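Local coordinates for Mgp-operon protein 3 (Mycoplasma pneumoniae, PDB 6RJ1) that probably mediates attachment of the bacterium to host cells as a membrane-bound adhesion protein exposed at the cell surface, at residues D544-D548 with H549-A553; G367-P371 with G372-W376; A917-N920 with G921-S925; S526-A530 with Q531-Q535. All coordinates share one frame; numbering follows the deposited sequence.

Contact 1 of 4, residues D544-D548 with H549-A553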
loop_
_atom_site.group_PDB
_atom_site.type_symbol
_atom_site.label_atom_id
_atom_site.label_comp_id
_atom_site.label_asym_id
_atom_site.label_seq_id
_atom_site.Cartn_x
_atom_site.Cartn_y
_atom_site.Cartn_z
ATOM N N ASP A 544 -5.753 -11.466 -7.378
ATOM C CA ASP A 544 -5.842 -12.565 -8.333
ATOM C C ASP A 544 -7.014 -13.486 -8.000
ATOM O O ASP A 544 -7.514 -13.462 -6.877
ATOM C CB ASP A 544 -4.515 -13.354 -8.404
ATOM C CG ASP A 544 -4.297 -14.139 -9.692
ATOM O OD1 ASP A 544 -5.087 -13.950 -10.657
ATOM O OD2 ASP A 544 -3.337 -14.943 -9.742
ATOM N N VAL A 545 -7.468 -14.274 -8.991
ATOM C CA VAL A 545 -8.551 -15.237 -8.800
ATOM C C VAL A 545 -7.991 -16.669 -8.805
ATOM O O VAL A 545 -7.063 -16.979 -9.558
ATOM C CB VAL A 545 -9.771 -15.047 -9.744
ATOM C CG1 VAL A 545 -10.394 -13.663 -9.579
ATOM C CG2 VAL A 545 -9.414 -15.311 -11.205
ATOM N N VAL A 546 -8.527 -17.516 -7.926
ATOM C CA VAL A 546 -8.116 -18.913 -7.763
ATOM C C VAL A 546 -9.247 -19.677 -7.059
ATOM O O VAL A 546 -9.812 -19.166 -6.088
ATOM C CB VAL A 546 -6.716 -19.051 -7.061
ATOM C CG1 VAL A 546 -6.684 -18.390 -5.679
ATOM C CG2 VAL A 546 -6.244 -20.501 -6.995
ATOM N N ALA A 547 -9.601 -20.873 -7.577
ATOM C CA ALA A 547 -10.662 -21.743 -7.047
ATOM C C ALA A 547 -11.973 -20.978 -6.767
ATOM O O ALA A 547 -12.519 -21.070 -5.662
ATOM C CB ALA A 547 -10.174 -22.483 -5.799
ATOM N N ASP A 548 -12.440 -20.190 -7.780
ATOM C CA ASP A 548 -13.655 -19.351 -7.775
ATOM C C ASP A 548 -13.675 -18.299 -6.638
ATOM O O ASP A 548 -14.744 -17.832 -6.229
ATOM C CB ASP A 548 -14.942 -20.209 -7.775
ATOM C CG ASP A 548 -15.107 -21.112 -8.982
ATOM O OD1 ASP A 548 -14.903 -20.627 -10.122
ATOM O OD2 ASP A 548 -15.461 -22.299 -8.794
ATOM N N HIS A 549 -12.487 -17.894 -6.175
ATOM C CA HIS A 549 -12.316 -16.929 -5.095
ATOM C C HIS A 549 -11.280 -15.880 -5.445
ATOM O O HIS A 549 -10.338 -16.164 -6.189
ATOM C CB HIS A 549 -11.873 -17.653 -3.817
ATOM C CG HIS A 549 -12.971 -18.374 -3.102
ATOM N ND1 HIS A 549 -13.520 -19.542 -3.608
ATOM C CD2 HIS A 549 -13.569 -18.084 -1.925
ATOM C CE1 HIS A 549 -14.450 -19.905 -2.744
ATOM N NE2 HIS A 549 -14.510 -19.064 -1.709
ATOM N N LEU A 550 -11.437 -14.676 -4.869
ATOM C CA LEU A 550 -10.505 -13.572 -5.043
ATOM C C LEU A 550 -9.497 -13.561 -3.888
ATOM O O LEU A 550 -9.868 -13.659 -2.724
ATOM C CB LEU A 550 -11.238 -12.219 -5.132
ATOM C CG LEU A 550 -10.334 -10.978 -5.274
ATOM C CD1 LEU A 550 -9.961 -10.726 -6.721
ATOM C CD2 LEU A 550 -10.962 -9.754 -4.643
ATOM N N VAL A 551 -8.226 -13.426 -4.228
ATOM C CA VAL A 551 -7.143 -13.339 -3.272
ATOM C C VAL A 551 -6.499 -11.953 -3.447
ATOM O O VAL A 551 -6.338 -11.485 -4.573
ATOM C CB VAL A 551 -6.164 -14.522 -3.463
ATOM C CG1 VAL A 551 -4.840 -14.268 -2.763
ATOM C CG2 VAL A 551 -6.782 -15.821 -2.962
ATOM N N PHE A 552 -6.191 -11.279 -2.336
ATOM C CA PHE A 552 -5.561 -9.960 -2.357
ATOM C C PHE A 552 -4.542 -9.815 -1.220
ATOM O O PHE A 552 -4.561 -10.578 -0.247
ATOM C CB PHE A 552 -6.625 -8.838 -2.304
ATOM C CG PHE A 552 -7.119 -8.524 -0.912
ATOM C CD1 PHE A 552 -8.086 -9.321 -0.303
ATOM C CD2 PHE A 552 -6.590 -7.457 -0.190
ATOM C CE1 PHE A 552 -8.517 -9.053 1.003
ATOM C CE2 PHE A 552 -7.008 -7.201 1.120
ATOM C CZ PHE A 552 -7.969 -8.001 1.706
ATOM N N ALA A 553 -3.671 -8.808 -1.354
ATOM C CA ALA A 553 -2.646 -8.430 -0.386
ATOM C C ALA A 553 -2.350 -6.964 -0.574
ATOM O O ALA A 553 -2.345 -6.455 -1.704
ATOM C CB ALA A 553 -1.381 -9.250 -0.571
#
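His-549 reaches back round the bend with its imidazole: ND1 donates to Ala-547 O at 2.7 Å, and the oxygen lies close to the ring plane, at the ring edge. The carbonyl is met from a direction tilted from its own plane. CG stands anti to the carbonyl carbon of His-549 (chi1 -77°), which keeps the ring beside the turn. The backbone of His-549 also works in both directions, accepting from Val-546 N at 2.9 Å and donating to Val-546 O at 3.0 Å from well above that carbonyl's plane. Two residues further from the bend, Asp-544 and Val-551 form the next hydrogen-bonded pair, with Val-551 N to Asp-544 O at 2.7 Å nearly straight at 174°. The carboxylate of Asp-544 turns away from strand 549-563, OD2 accepting from the backbone N of Ala-784. Val-551 CG2 meets Val-546 CG1 at 3.7 Å on the face shared with Asp-544 and His-549, and strands 779-786 and 799-805 pack against this face. On the other face Val-545 CG1 and Leu-550 CD1 touch at 4.1 Å across the intervening non-hydrogen-bonded pair. Ala-547 and Asp-548 both take positive phi, the mark of a type I' turn, and the whole is a beta hairpin with a two-residue type I' loop, joining strands 538-546 and 549-563 within the MgpC adhesin region.

Contact 2 of 4, residues G367-P371 with G372-W376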
loop_
_atom_site.group_PDB
_atom_site.type_symbol
_atom_site.label_atom_id
_atom_site.label_comp_id
_atom_site.label_asym_id
_atom_site.label_seq_id
_atom_site.Cartn_x
_atom_site.Cartn_y
_atom_site.Cartn_z
ATOM N N GLY A 367 1.734 7.113 -11.575
ATOM C CA GLY A 367 0.351 7.251 -11.999
ATOM C C GLY A 367 -0.287 8.525 -11.492
ATOM O O GLY A 367 -1.516 8.637 -11.472
ATOM N N VAL A 368 0.541 9.485 -11.062
ATOM C CA VAL A 368 0.070 10.780 -10.583
ATOM C C VAL A 368 -0.011 11.671 -11.826
ATOM O O VAL A 368 0.900 11.638 -12.662
ATOM C CB VAL A 368 0.997 11.341 -9.461
ATOM C CG1 VAL A 368 0.737 12.816 -9.187
ATOM C CG2 VAL A 368 0.856 10.531 -8.175
ATOM N N ILE A 369 -1.128 12.398 -11.994
ATOM C CA ILE A 369 -1.319 13.306 -13.132
ATOM C C ILE A 369 -0.398 14.521 -12.956
ATOM O O ILE A 369 -0.627 15.352 -12.072
ATOM C CB ILE A 369 -2.812 13.717 -13.354
ATOM C CG1 ILE A 369 -3.736 12.486 -13.537
ATOM C CG2 ILE A 369 -2.952 14.728 -14.519
ATOM C CD1 ILE A 369 -5.222 12.764 -13.267
ATOM N N VAL A 370 0.667 14.583 -13.766
ATOM C CA VAL A 370 1.614 15.696 -13.769
ATOM C C VAL A 370 1.453 16.424 -15.115
ATOM O O VAL A 370 2.038 15.998 -16.117
ATOM C CB VAL A 370 3.083 15.284 -13.457
ATOM C CG1 VAL A 370 4.004 16.501 -13.421
ATOM C CG2 VAL A 370 3.175 14.516 -12.141
ATOM N N PRO A 371 0.605 17.477 -15.175
ATOM C CA PRO A 371 0.410 18.193 -16.456
ATOM C C PRO A 371 1.707 18.759 -17.038
ATOM O O PRO A 371 2.518 19.330 -16.312
ATOM C CB PRO A 371 -0.615 19.282 -16.113
ATOM C CG PRO A 371 -1.277 18.805 -14.852
ATOM C CD PRO A 371 -0.199 18.086 -14.097
ATOM N N GLY A 372 1.894 18.550 -18.339
ATOM C CA GLY A 372 3.081 18.970 -19.078
ATOM C C GLY A 372 4.086 17.846 -19.232
ATOM O O GLY A 372 5.090 17.999 -19.936
ATOM N N LEU A 373 3.812 16.708 -18.562
ATOM C CA LEU A 373 4.616 15.487 -18.561
ATOM C C LEU A 373 3.835 14.285 -19.127
ATOM O O LEU A 373 4.366 13.172 -19.144
ATOM C CB LEU A 373 5.089 15.183 -17.128
ATOM C CG LEU A 373 6.526 15.536 -16.788
ATOM C CD1 LEU A 373 6.712 17.041 -16.640
ATOM C CD2 LEU A 373 6.943 14.849 -15.521
ATOM N N GLU A 374 2.590 14.510 -19.598
ATOM C CA GLU A 374 1.742 13.459 -20.177
ATOM C C GLU A 374 2.156 13.122 -21.621
ATOM O O GLU A 374 2.578 14.013 -22.366
ATOM C CB GLU A 374 0.257 13.840 -20.130
ATOM C CG GLU A 374 -0.241 14.310 -18.773
ATOM C CD GLU A 374 -0.801 15.721 -18.773
ATOM O OE1 GLU A 374 -0.156 16.622 -19.361
ATOM O OE2 GLU A 374 -1.890 15.925 -18.191
ATOM N N LYS A 375 1.997 11.831 -22.002
ATOM C CA LYS A 375 2.338 11.201 -23.295
ATOM C C LYS A 375 1.939 11.997 -24.569
ATOM O O LYS A 375 2.762 12.148 -25.478
ATOM C CB LYS A 375 1.770 9.764 -23.375
ATOM C CG LYS A 375 0.284 9.625 -23.014
ATOM C CD LYS A 375 -0.319 8.339 -23.555
ATOM C CE LYS A 375 -1.826 8.377 -23.539
ATOM N NZ LYS A 375 -2.401 7.265 -24.332
ATOM N N TRP A 376 0.690 12.485 -24.630
ATOM C CA TRP A 376 0.142 13.240 -25.761
ATOM C C TRP A 376 0.602 14.701 -25.790
ATOM O O TRP A 376 1.054 15.243 -24.782
ATOM C CB TRP A 376 -1.395 13.139 -25.790
ATOM C CG TRP A 376 -2.023 13.052 -24.430
ATOM C CD1 TRP A 376 -2.414 11.919 -23.780
ATOM C CD2 TRP A 376 -2.247 14.136 -23.517
ATOM N NE1 TRP A 376 -2.897 12.231 -22.529
ATOM C CE2 TRP A 376 -2.816 13.586 -22.346
ATOM C CE3 TRP A 376 -2.042 15.525 -23.584
ATOM C CZ2 TRP A 376 -3.188 14.377 -21.253
ATOM C CZ3 TRP A 376 -2.405 16.306 -22.499
ATOM C CH2 TRP A 376 -2.979 15.735 -21.354
#
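Val-370 and Leu-373 close a type II beta turn, Leu-373 N donating to Val-370 O at 3.1 Å, with Pro-371 and Gly-372 at its two corners. Gly-372 sits at a phi of 97°, the positive value a type II turn needs at its second corner and one that glycine takes readily. The side chains of the two closing residues lie side by side and point the same way. CG1 of Val-370, opposite the backbone N about the first torsion (chi1 -178°), touches Leu-373 CD2 at 4.0 Å; both residues also rest on helix 360-365, Val-370 on Leu-363 and Leu-373 on Gln-361 and His-364. Glu-374 bends at its second torsion and folds its carboxylate back over the turn. There OE1 accepts from Gly-372 N at 3.0 Å in a fairly straight bond (160°), the donor standing above the carboxylate plane. The same oxygen lies 3.4 Å from Pro-371 CA, while OE2 faces Ile-369 CG2 at 4.0 Å, where the two side chains cross. The turn thus has a second polar tie, from side chain to corner amide, besides its closing backbone bond. Further along, Glu-374 CB lies over one face of the Trp-376 ring, 3.6 Å above its plane and offset toward the rim. Upstream, Gly-367 ends helix 360-365 in a Schellman motif, and Ile-369 packs on helix 446-454. The arrangement is a classic proline-glycine type II turn in the loop that leaves a helix.

Contact 3 of 4, residues A917-N920 with G921-S925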
loop_
_atom_site.group_PDB
_atom_site.type_symbol
_atom_site.label_atom_id
_atom_site.label_comp_id
_atom_site.label_asym_id
_atom_site.label_seq_id
_atom_site.Cartn_x
_atom_site.Cartn_y
_atom_site.Cartn_z
ATOM N N ALA A 917 12.700 -16.952 -3.717
ATOM C CA ALA A 917 12.886 -16.021 -4.830
ATOM C C ALA A 917 14.343 -15.937 -5.231
ATOM O O ALA A 917 15.204 -15.718 -4.373
ATOM C CB ALA A 917 12.375 -14.645 -4.456
ATOM N N VAL A 918 14.623 -16.118 -6.530
ATOM C CA VAL A 918 15.980 -16.076 -7.086
ATOM C C VAL A 918 16.018 -15.446 -8.477
ATOM O O VAL A 918 15.116 -15.672 -9.283
ATOM C CB VAL A 918 16.702 -17.463 -7.100
ATOM C CG1 VAL A 918 17.300 -17.813 -5.748
ATOM C CG2 VAL A 918 15.801 -18.585 -7.613
ATOM N N GLN A 919 17.098 -14.693 -8.765
ATOM C CA GLN A 919 17.384 -14.108 -10.075
ATOM C C GLN A 919 17.752 -15.330 -10.925
ATOM O O GLN A 919 18.736 -16.012 -10.636
ATOM C CB GLN A 919 18.552 -13.119 -9.965
ATOM C CG GLN A 919 18.116 -11.676 -10.089
ATOM C CD GLN A 919 18.763 -10.980 -11.265
ATOM O OE1 GLN A 919 19.430 -9.947 -11.099
ATOM N NE2 GLN A 919 18.578 -11.518 -12.482
ATOM N N ASN A 920 16.883 -15.670 -11.883
ATOM C CA ASN A 920 16.961 -16.903 -12.666
ATOM C C ASN A 920 18.010 -16.979 -13.795
ATOM O O ASN A 920 18.193 -18.060 -14.343
ATOM C CB ASN A 920 15.586 -17.238 -13.239
ATOM C CG ASN A 920 14.949 -16.201 -14.139
ATOM O OD1 ASN A 920 15.608 -15.451 -14.873
ATOM N ND2 ASN A 920 13.629 -16.165 -14.126
ATOM N N GLY A 921 18.650 -15.874 -14.157
ATOM C CA GLY A 921 19.624 -15.881 -15.246
ATOM C C GLY A 921 19.214 -15.071 -16.461
ATOM O O GLY A 921 20.052 -14.792 -17.325
ATOM N N ILE A 922 17.918 -14.696 -16.550
ATOM C CA ILE A 922 17.426 -13.857 -17.636
ATOM C C ILE A 922 17.580 -12.424 -17.148
ATOM O O ILE A 922 16.788 -11.949 -16.335
ATOM C CB ILE A 922 15.976 -14.165 -18.099
ATOM C CG1 ILE A 922 15.778 -15.654 -18.459
ATOM C CG2 ILE A 922 15.606 -13.248 -19.271
ATOM C CD1 ILE A 922 14.310 -16.093 -18.733
ATOM N N ALA A 923 18.655 -11.772 -17.582
ATOM C CA ALA A 923 18.976 -10.397 -17.216
ATOM C C ALA A 923 19.816 -9.746 -18.296
ATOM O O ALA A 923 20.503 -10.438 -19.054
ATOM C CB ALA A 923 19.715 -10.359 -15.888
ATOM N N SER A 924 19.724 -8.411 -18.376
ATOM C CA SER A 924 20.450 -7.542 -19.296
ATOM C C SER A 924 20.374 -6.108 -18.786
ATOM O O SER A 924 19.482 -5.761 -18.018
ATOM C CB SER A 924 19.887 -7.638 -20.712
ATOM O OG SER A 924 20.448 -6.657 -21.571
ATOM N N SER A 925 21.321 -5.284 -19.215
ATOM C CA SER A 925 21.398 -3.877 -18.850
ATOM C C SER A 925 21.585 -3.050 -20.129
ATOM O O SER A 925 21.749 -1.833 -20.057
ATOM C CB SER A 925 22.559 -3.652 -17.884
ATOM O OG SER A 925 23.785 -4.093 -18.449
#
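Asn-920 and Ile-922 lean to one side of the chain, Gln-919 and Ala-923 to the other, with Gly-921 as the corner between them. The amide of Asn-920 folds forward along the backbone: CG sits between the backbone N and the carbonyl carbon (chi1 59°), so that OD1 faces the chain ahead. It accepts from Ile-922 N at 3.0 Å, a bond of 163° with the donor in the plane of the side-chain carbonyl. The start of the isoleucine side chain lies beside the same oxygen, Ile-922 CB being 3.5 Å and CG1 3.6 Å from Asn-920 OD1. The other end of the amide is held as well, since ND2 bonds to Thr-892 OG1; with both ends engaged, the rotation of the group is fixed. Asn-920 and Ile-922 both rest on Val-890 of strand 888-896 and on Phe-963 of strand 962-965. Across the backbone, Gln-919 bends at its second torsion and brings NE2 alongside the methyl of Ala-923, NE2 to CB 3.8 Å, a van der Waals touch. Gly-921, with positive phi, lets the chain change direction, and the short strands before and after run at 61° to each other. Both pair antiparallel with strand 888-896, and the side-chain oxygen taking the amide two residues on makes the corner an Asx turn between two strand pieces.

Contact 4 of 4, residues S526-A530 with Q531-Q535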
loop_
_atom_site.group_PDB
_atom_site.type_symbol
_atom_site.label_atom_id
_atom_site.label_comp_id
_atom_site.label_asym_id
_atom_site.label_seq_id
_atom_site.Cartn_x
_atom_site.Cartn_y
_atom_site.Cartn_z
ATOM N N SER A 526 -14.164 15.098 13.621
ATOM C CA SER A 526 -14.543 14.400 12.401
ATOM C C SER A 526 -13.766 13.116 12.078
ATOM O O SER A 526 -14.133 12.463 11.105
ATOM C CB SER A 526 -14.467 15.366 11.224
ATOM O OG SER A 526 -13.239 16.081 11.214
ATOM N N ASN A 527 -12.746 12.717 12.882
ATOM C CA ASN A 527 -11.955 11.487 12.656
ATOM C C ASN A 527 -12.810 10.229 12.432
ATOM O O ASN A 527 -13.923 10.146 12.969
ATOM C CB ASN A 527 -10.987 11.243 13.808
ATOM C CG ASN A 527 -11.665 10.863 15.107
ATOM O OD1 ASN A 527 -12.111 9.726 15.300
ATOM N ND2 ASN A 527 -11.739 11.797 16.034
ATOM N N LEU A 528 -12.263 9.239 11.694
ATOM C CA LEU A 528 -12.927 7.978 11.351
ATOM C C LEU A 528 -13.490 7.177 12.532
ATOM O O LEU A 528 -14.573 6.596 12.387
ATOM C CB LEU A 528 -12.006 7.081 10.527
ATOM C CG LEU A 528 -11.683 7.559 9.112
ATOM C CD1 LEU A 528 -10.272 7.238 8.753
ATOM C CD2 LEU A 528 -12.641 7.004 8.096
ATOM N N LYS A 529 -12.780 7.128 13.684
ATOM C CA LYS A 529 -13.260 6.368 14.850
ATOM C C LYS A 529 -14.569 6.928 15.404
ATOM O O LYS A 529 -15.506 6.159 15.676
ATOM C CB LYS A 529 -12.200 6.255 15.954
ATOM C CG LYS A 529 -12.442 5.063 16.869
ATOM C CD LYS A 529 -11.695 5.168 18.170
ATOM C CE LYS A 529 -11.974 3.968 19.024
ATOM N NZ LYS A 529 -11.279 4.049 20.328
ATOM N N ALA A 530 -14.640 8.268 15.533
ATOM C CA ALA A 530 -15.812 8.999 16.019
ATOM C C ALA A 530 -17.008 8.803 15.085
ATOM O O ALA A 530 -18.150 8.840 15.549
ATOM C CB ALA A 530 -15.487 10.478 16.140
ATOM N N GLN A 531 -16.746 8.578 13.773
ATOM C CA GLN A 531 -17.793 8.377 12.762
ATOM C C GLN A 531 -18.204 6.901 12.603
ATOM O O GLN A 531 -19.110 6.586 11.824
ATOM C CB GLN A 531 -17.387 9.001 11.412
ATOM C CG GLN A 531 -16.879 10.444 11.499
ATOM C CD GLN A 531 -17.784 11.377 12.261
ATOM O OE1 GLN A 531 -18.969 11.519 11.953
ATOM N NE2 GLN A 531 -17.238 12.031 13.279
ATOM N N GLY A 532 -17.549 6.022 13.360
ATOM C CA GLY A 532 -17.816 4.590 13.361
ATOM C C GLY A 532 -17.317 3.892 12.118
ATOM O O GLY A 532 -17.866 2.863 11.724
ATOM N N LEU A 533 -16.285 4.452 11.488
ATOM C CA LEU A 533 -15.689 3.885 10.286
ATOM C C LEU A 533 -14.394 3.133 10.626
ATOM O O LEU A 533 -13.887 3.256 11.745
ATOM C CB LEU A 533 -15.490 4.970 9.216
ATOM C CG LEU A 533 -16.781 5.678 8.739
ATOM C CD1 LEU A 533 -16.472 6.992 8.085
ATOM C CD2 LEU A 533 -17.623 4.799 7.810
ATOM N N THR A 534 -13.904 2.295 9.701
ATOM C CA THR A 534 -12.712 1.491 9.943
ATOM C C THR A 534 -11.532 2.028 9.096
ATOM O O THR A 534 -11.583 3.182 8.640
ATOM C CB THR A 534 -13.037 -0.022 9.783
ATOM O OG1 THR A 534 -11.927 -0.803 10.230
ATOM C CG2 THR A 534 -13.441 -0.426 8.350
ATOM N N GLN A 535 -10.461 1.207 8.934
ATOM C CA GLN A 535 -9.254 1.546 8.185
ATOM C C GLN A 535 -9.609 2.080 6.780
ATOM O O GLN A 535 -10.303 1.403 6.023
ATOM C CB GLN A 535 -8.245 0.366 8.174
ATOM C CG GLN A 535 -6.957 0.576 7.360
ATOM C CD GLN A 535 -6.100 1.737 7.767
ATOM O OE1 GLN A 535 -5.969 2.076 8.952
ATOM N NE2 GLN A 535 -5.470 2.358 6.786
#
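Two bends in succession, chi1 -49° and chi2 -51°, fold Gln-531 back against the residues before it, while chi1 of 69° swings the amide of Asn-527 forward; the two enclose a turn of helical backbone angles without regular helical bonds, with an Asx motif at its start and a Schellman motif at its end. Asn-527 OD1 accepts from Ala-530 N at 2.9 Å, the donor standing above the plane of the side-chain amide, and ND2 of the same group bonds to the backbone oxygens of Ile-650 and Phe-515. Gln-531 lays CG against the backbone, 3.3 Å from Asn-527 O, with Ser-526 O close by. Its NE2 lies by the methyl of Ala-530 at 3.7 Å, and OE1 accepts from Ser-156 N, just ahead of helix 157-163. The Gln-531 backbone N makes two weak bonds, to the carbonyl oxygens of Asn-527 and Leu-528. Two further bonds end the turn: Gly-532 N donates to Lys-529 O at 3.1 Å, from well above that carbonyl's plane, closing a type I beta turn, and Leu-533 N reaches over it to Leu-528 O at 2.9 Å. Gly-532 has positive phi, which lets the chain reverse and leave toward strand 538-546. Helix 157-163 packs against the turn, Leu-528 on Thr-160 and Leu-533 on Leu-157. Across the two ends of the Schellman motif these leucines cross at about a right angle, Leu-528 CD2 lying 3.7 Å from Leu-533 CB.

In the fold
All four contacts are places where the chain reverses or bends, and none touches another. Contacts 4 and 1 follow one another in the MgpC adhesin range: the chain leaving 531-535 soon enters strand 538-546, whose far end is the hairpin of contact 1, with about 29 Å between centres and about 10 Å between nearest atoms. Contact 3 belongs to a later sheet, its centre about 28 Å from that of contact 1; contacts 3 and 4 lie on opposite sides of the chain's centre, about 46 Å apart between centres. Contact 2, in the loop after helix 360-365, has its centre about 31 to 34 Å from those of the other three.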